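Local coordinates for putative periplasmic protein (Wolinella succinogenes, PDB 3KN3), which probably acts as a periplasmic solute-binding protein of the kind that serves tungstate-type ABC transporters, and can bind glutathione, at residues K129-W134 / I141-S146; Q153-T158 / T169-G174. All blocks are in the same frame, centred on the assembly; numbering follows the deposited sequence.

Contact 1: K129-W134 / I141-S146; sequences KEREVW and IPEKES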
loop_
_atom_site.group_PDB
_atom_site.type_symbol
_atom_site.label_atom_id
_atom_site.label_comp_id
_atom_site.label_asym_id
_atom_site.label_seq_id
_atom_site.Cartn_x
_atom_site.Cartn_y
_atom_site.Cartn_z
ATOM N N LYS A 129 1.490 7.830 4.055
ATOM C CA LYS A 129 2.726 7.297 3.506
ATOM C C LYS A 129 3.621 8.411 2.984
ATOM O O LYS A 129 4.804 8.454 3.289
ATOM C CB LYS A 129 2.435 6.334 2.365
ATOM C CG LYS A 129 3.689 5.838 1.689
ATOM C CD LYS A 129 4.614 5.197 2.696
ATOM C CE LYS A 129 5.690 4.380 2.002
ATOM N NZ LYS A 129 6.501 3.625 2.980
ATOM N N GLU A 130 3.040 9.299 2.188
ATOM C CA GLU A 130 3.761 10.431 1.613
ATOM C C GLU A 130 4.325 11.334 2.700
ATOM O O GLU A 130 5.425 11.844 2.567
ATOM C CB GLU A 130 2.844 11.229 0.676
ATOM C CG GLU A 130 3.426 12.541 0.189
ATOM C CD GLU A 130 2.700 13.732 0.764
ATOM O OE1 GLU A 130 1.461 13.649 0.876
ATOM O OE2 GLU A 130 3.360 14.744 1.098
ATOM N N ARG A 131 3.566 11.527 3.775
ATOM C CA ARG A 131 4.061 12.257 4.935
ATOM C C ARG A 131 5.258 11.546 5.547
ATOM O O ARG A 131 6.243 12.178 5.908
ATOM C CB ARG A 131 2.948 12.454 5.970
ATOM C CG ARG A 131 1.904 13.471 5.519
ATOM C CD ARG A 131 0.663 13.489 6.402
ATOM N NE ARG A 131 0.944 13.953 7.754
ATOM C CZ ARG A 131 1.193 15.221 8.070
ATOM N NH1 ARG A 131 1.441 15.555 9.332
ATOM N NH2 ARG A 131 1.205 16.151 7.123
ATOM N N GLU A 132 5.179 10.222 5.655
ATOM C CA GLU A 132 6.300 9.447 6.170
ATOM C C GLU A 132 7.550 9.645 5.312
ATOM O O GLU A 132 8.657 9.790 5.829
ATOM C CB GLU A 132 5.938 7.966 6.252
ATOM C CG GLU A 132 6.028 7.376 7.657
ATOM C CD GLU A 132 7.466 7.219 8.171
ATOM O OE1 GLU A 132 7.762 6.161 8.774
ATOM O OE2 GLU A 132 8.297 8.140 7.984
ATOM N N VAL A 133 7.376 9.658 3.997
ATOM C CA VAL A 133 8.519 9.831 3.113
ATOM C C VAL A 133 9.248 11.181 3.300
ATOM O O VAL A 133 10.488 11.206 3.302
ATOM C CB VAL A 133 8.122 9.612 1.647
ATOM C CG1 VAL A 133 9.320 9.827 0.728
ATOM C CG2 VAL A 133 7.527 8.204 1.467
ATOM N N TRP A 134 8.489 12.282 3.449
ATOM C CA TRP A 134 9.071 13.616 3.686
ATOM C C TRP A 134 9.810 13.655 5.014
ATOM O O TRP A 134 10.872 14.243 5.132
ATOM C CB TRP A 134 8.003 14.739 3.672
ATOM C CG TRP A 134 7.568 15.111 2.302
ATOM C CD1 TRP A 134 6.390 14.784 1.698
ATOM C CD2 TRP A 134 8.319 15.855 1.334
ATOM N NE1 TRP A 134 6.362 15.273 0.416
ATOM C CE2 TRP A 134 7.533 15.938 0.170
ATOM C CE3 TRP A 134 9.575 16.462 1.343
ATOM C CZ2 TRP A 134 7.963 16.601 -0.970
ATOM C CZ3 TRP A 134 9.999 17.117 0.216
ATOM C CH2 TRP A 134 9.201 17.182 -0.928
ATOM N N ILE A 141 7.788 17.473 7.632
ATOM C CA ILE A 141 6.845 17.622 6.537
ATOM C C ILE A 141 6.782 19.087 6.172
ATOM O O ILE A 141 6.488 19.919 7.014
ATOM C CB ILE A 141 5.468 17.173 6.944
ATOM C CG1 ILE A 141 5.576 15.978 7.891
ATOM C CG2 ILE A 141 4.627 16.896 5.704
ATOM C CD1 ILE A 141 5.172 14.676 7.285
ATOM N N PRO A 142 7.076 19.413 4.913
ATOM C CA PRO A 142 7.137 20.820 4.488
ATOM C C PRO A 142 5.740 21.463 4.369
ATOM O O PRO A 142 5.480 22.232 3.447
ATOM C CB PRO A 142 7.814 20.738 3.121
ATOM C CG PRO A 142 7.434 19.371 2.597
ATOM C CD PRO A 142 7.309 18.471 3.805
ATOM N N GLU A 143 4.868 21.144 5.318
ATOM C CA GLU A 143 3.494 21.643 5.367
ATOM C C GLU A 143 3.265 23.121 5.077
ATOM O O GLU A 143 2.171 23.496 4.679
ATOM C CB GLU A 143 2.881 21.335 6.733
ATOM C CG GLU A 143 1.947 20.147 6.726
ATOM C CD GLU A 143 1.681 19.605 8.120
ATOM O OE1 GLU A 143 1.514 20.412 9.056
ATOM O OE2 GLU A 143 1.641 18.368 8.279
ATOM N N LYS A 144 4.256 23.971 5.297
ATOM C CA LYS A 144 3.999 25.404 5.197
ATOM C C LYS A 144 4.763 26.098 4.077
ATOM O O LYS A 144 4.757 27.326 3.997
ATOM C CB LYS A 144 4.278 26.088 6.539
ATOM C CG LYS A 144 3.664 25.353 7.732
ATOM C CD LYS A 144 3.616 26.205 9.003
ATOM C CE LYS A 144 4.972 26.296 9.706
ATOM N NZ LYS A 144 4.923 27.185 10.917
ATOM N N GLU A 145 5.428 25.314 3.229
ATOM C CA GLU A 145 6.211 25.855 2.127
ATOM C C GLU A 145 5.295 26.263 1.001
ATOM O O GLU A 145 4.274 25.619 0.768
ATOM C CB GLU A 145 7.210 24.827 1.599
ATOM C CG GLU A 145 8.624 25.045 2.071
ATOM C CD GLU A 145 8.862 24.461 3.438
ATOM O OE1 GLU A 145 9.984 23.973 3.688
ATOM O OE2 GLU A 145 7.917 24.474 4.258
ATOM N N SER A 146 5.659 27.325 0.290
ATOM C CA SER A 146 4.800 27.817 -0.776
ATOM C C SER A 146 4.579 26.771 -1.878
ATOM O O SER A 146 3.495 26.710 -2.467
ATOM C CB SER A 146 5.314 29.142 -1.342
ATOM O OG SER A 146 6.641 29.042 -1.824
#

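Contact 2: Q153-T158 / T169-G174; sequences QGMLAT and TLTDRG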
loop_
_atom_site.group_PDB
_atom_site.type_symbol
_atom_site.label_atom_id
_atom_site.label_comp_id
_atom_site.label_asym_id
_atom_site.label_seq_id
_atom_site.Cartn_x
_atom_site.Cartn_y
_atom_site.Cartn_z
ATOM N N GLN A 153 -8.022 15.566 -1.979
ATOM C CA GLN A 153 -8.747 14.938 -3.070
ATOM C C GLN A 153 -8.337 13.489 -3.189
ATOM O O GLN A 153 -7.296 13.077 -2.653
ATOM C CB GLN A 153 -8.431 15.629 -4.400
ATOM C CG GLN A 153 -8.827 17.088 -4.508
ATOM C CD GLN A 153 -10.204 17.266 -5.101
ATOM O OE1 GLN A 153 -11.146 16.584 -4.710
ATOM N NE2 GLN A 153 -10.329 18.183 -6.053
ATOM N N GLY A 154 -9.152 12.724 -3.914
ATOM C CA GLY A 154 -8.817 11.353 -4.249
ATOM C C GLY A 154 -7.548 11.324 -5.072
ATOM O O GLY A 154 -7.185 12.321 -5.694
HETATM N N MSE A 155 -6.872 10.183 -5.079
HETATM C CA MSE A 155 -5.624 10.029 -5.828
HETATM C C MSE A 155 -5.702 10.626 -7.248
HETATM O O MSE A 155 -4.864 11.457 -7.644
HETATM C CB MSE A 155 -5.231 8.547 -5.895
HETATM C CG MSE A 155 -3.849 8.283 -6.461
HETATM SE SE MSE A 155 -2.444 8.938 -5.255
HETATM C CE MSE A 155 -2.101 10.673 -6.087
ATOM N N LEU A 156 -6.713 10.213 -8.004
ATOM C CA LEU A 156 -6.785 10.581 -9.403
ATOM C C LEU A 156 -6.950 12.087 -9.614
ATOM O O LEU A 156 -6.410 12.655 -10.573
ATOM C CB LEU A 156 -7.892 9.797 -10.106
ATOM C CG LEU A 156 -7.337 9.008 -11.294
ATOM C CD1 LEU A 156 -8.263 7.880 -11.681
ATOM C CD2 LEU A 156 -7.070 9.939 -12.473
ATOM N N ALA A 157 -7.695 12.733 -8.723
ATOM C CA ALA A 157 -7.887 14.177 -8.818
ATOM C C ALA A 157 -6.590 14.929 -8.522
ATOM O O ALA A 157 -6.302 15.951 -9.148
ATOM C CB ALA A 157 -8.998 14.638 -7.875
ATOM N N THR A 158 -5.808 14.425 -7.569
ATOM C CA THR A 158 -4.565 15.094 -7.196
ATOM C C THR A 158 -3.469 14.876 -8.246
ATOM O O THR A 158 -2.577 15.701 -8.398
ATOM C CB THR A 158 -4.072 14.753 -5.753
ATOM O OG1 THR A 158 -2.931 13.903 -5.812
ATOM C CG2 THR A 158 -5.132 14.092 -4.935
ATOM N N THR A 169 3.852 14.610 -7.981
ATOM C CA THR A 169 3.126 13.968 -6.897
ATOM C C THR A 169 3.536 12.509 -6.642
ATOM O O THR A 169 4.249 11.884 -7.433
ATOM C CB THR A 169 1.585 14.064 -7.097
ATOM O OG1 THR A 169 0.923 13.760 -5.864
ATOM C CG2 THR A 169 1.124 13.096 -8.183
ATOM N N LEU A 170 3.063 11.974 -5.521
ATOM C CA LEU A 170 3.320 10.595 -5.154
ATOM C C LEU A 170 2.050 9.749 -5.260
ATOM O O LEU A 170 1.025 10.062 -4.649
ATOM C CB LEU A 170 3.857 10.541 -3.736
ATOM C CG LEU A 170 4.122 9.158 -3.157
ATOM C CD1 LEU A 170 5.304 9.218 -2.184
ATOM C CD2 LEU A 170 2.871 8.593 -2.490
ATOM N N THR A 171 2.119 8.670 -6.026
ATOM C CA THR A 171 0.948 7.826 -6.202
ATOM C C THR A 171 1.330 6.360 -6.202
ATOM O O THR A 171 2.462 5.998 -6.517
ATOM C CB THR A 171 0.213 8.133 -7.514
ATOM O OG1 THR A 171 -0.883 7.229 -7.660
ATOM C CG2 THR A 171 1.150 7.961 -8.704
ATOM N N ASP A 172 0.383 5.512 -5.833
ATOM C CA ASP A 172 0.584 4.085 -5.976
ATOM C C ASP A 172 0.639 3.771 -7.470
ATOM O O ASP A 172 0.068 4.488 -8.295
ATOM C CB ASP A 172 -0.557 3.324 -5.313
ATOM C CG ASP A 172 -1.882 3.601 -5.970
ATOM O OD1 ASP A 172 -2.543 4.605 -5.603
ATOM O OD2 ASP A 172 -2.242 2.824 -6.875
ATOM N N ARG A 173 1.333 2.697 -7.813
ATOM C CA ARG A 173 1.542 2.337 -9.206
ATOM C C ARG A 173 0.232 1.973 -9.903
ATOM O O ARG A 173 0.030 2.294 -11.069
ATOM C CB ARG A 173 2.534 1.177 -9.296
ATOM C CG ARG A 173 2.892 0.800 -10.704
ATOM C CD ARG A 173 3.896 -0.321 -10.721
ATOM N NE ARG A 173 5.179 0.063 -10.134
ATOM C CZ ARG A 173 6.198 0.538 -10.842
ATOM N NH1 ARG A 173 6.066 0.699 -12.157
ATOM N NH2 ARG A 173 7.348 0.852 -10.244
ATOM N N GLY A 174 -0.654 1.299 -9.181
ATOM C CA GLY A 174 -1.930 0.888 -9.740
ATOM C C GLY A 174 -2.741 2.043 -10.303
ATOM O O GLY A 174 -3.250 1.960 -11.420
#

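Contact 1: K129-W134 / I141-S146
Two flat groups on helix 125-138, the indole of Trp134 and the guanidinium of Arg131, receive the chain as it returns through Ile141, Pro142 and Glu143. One face of the indole carries Pro142: its CG stands 4.0 Å from the centroid of the Trp134 six-membered ring, 18° off the ring normal, a CH-pi contact, while Pro142 CD lies over the CG-CD2 bond of the five-membered ring, 3.7 Å from Trp134 CG. Phe117 and Tyr148 meet the same indole edge-to-face. Over the centre of the guanidinium lies the methyl CD1 of Ile141, 4.1 Å from Arg131 CZ, and Glu143 approaches at the edge. Arg131 CG is anti to its carbonyl carbon (chi1 -72°) and the chain bends at chi3, which brings the guanidinium across Ile141 to the carboxylate. There NH2 of Arg131 donates to OE2 of Glu143 over 2.5 Å, at 158° and in the guanidinium plane; OE2 accepts with its anti lone pair, and NH1 of Arg131 adds a weak bond to the same oxygen. The two planes are nearly coplanar. Arginine suits this place because its methylenes can lie against an aliphatic neighbour while its end reaches an acid; Ile141 CD1 is 3.4 Å from Arg131 CB. Glu143 would probably lose its cationic mate, and the Ile141 methyl its cover, were this arginine an alanine. Proline on tryptophan and arginine on glutamate thus fasten the turn after the helix in two ways, an apolar seat on the buried side and an ion pair beside it, gripped through a single carboxylate oxygen.

Contact 2: Q153-T158 / T169-G174
Met155, a selenomethionine, reaches from the first turn of helix 155-164 onto strand 168-172, meeting Thr171 and the backbone of Leu170. Its CB points toward the strand, and CG, anti to the backbone N (chi1 -171°), continues in that direction until it lies 3.4 Å from Thr171 OG1 and 4.0 Å from Asp172 OD1. A bend at chi2 then turns the chain across Thr171, the two side chains meeting at about a right angle. The selenium is 3.3 Å from Thr171 OG1 and 3.6 Å from Thr171 CB. After a second bend at chi3 the methyl CE stops 3.5 Å from the carbonyl oxygen of Leu170, and it also touches Thr171 CB. A long, flexible, unbranched side chain suits this place, since it can bend across the strand, meeting the hydroxyl and CB of Thr171 before its methyl ends near the Leu170 carbonyl. The segments belong to a beta-alpha-beta crossover: strand 148-150 leads into helix 155-164, which packs on the sheet before strand 168-172 runs parallel to it, with strand 117-119 between them, as expected for a domain of the periplasmic binding protein fold. Gly154 is the N-cap residue of the helix, and Asp172 holds the same position before helix 173-182, where its carboxylate caps a backbone N and OD1 bonds to Thr175. Thr171 OG1 donates to the carbonyl oxygen of Asp172 over 3.0 Å, on a lone pair in the carbonyl plane, which holds the hydroxyl beside the selenium. One turn along the helix, Thr158 faces Thr169, their OG1 atoms 3.9 Å apart; Thr169 OG1 is bonded to the carbonyl of Val118. Beside Met155 lie Arg120 and Thr126, both of which bind glutathione in a structure of this protein, though none is bound to this chain.

Overall arrangement
From the N terminus, the chain passes through its other lobe and strands 86-90 and 117-119 before it reaches helix 125-138. Contact 1 closes a short loop, bringing the segment that follows this helix back against it and delivering the chain to strand 148-150. Contact 2 opens only afterwards, closing a second loop that runs through helix 155-164 and ends on strand 168-172. The two loops follow in series, neither nesting nor crossing. Their centres are about 15 Å apart, yet they touch where Glu130 CB packs against Leu170 CD2 at 4.1 Å. Through this meeting, strand 168-172 has helix 125-138 on one side and helix 155-164 on the other.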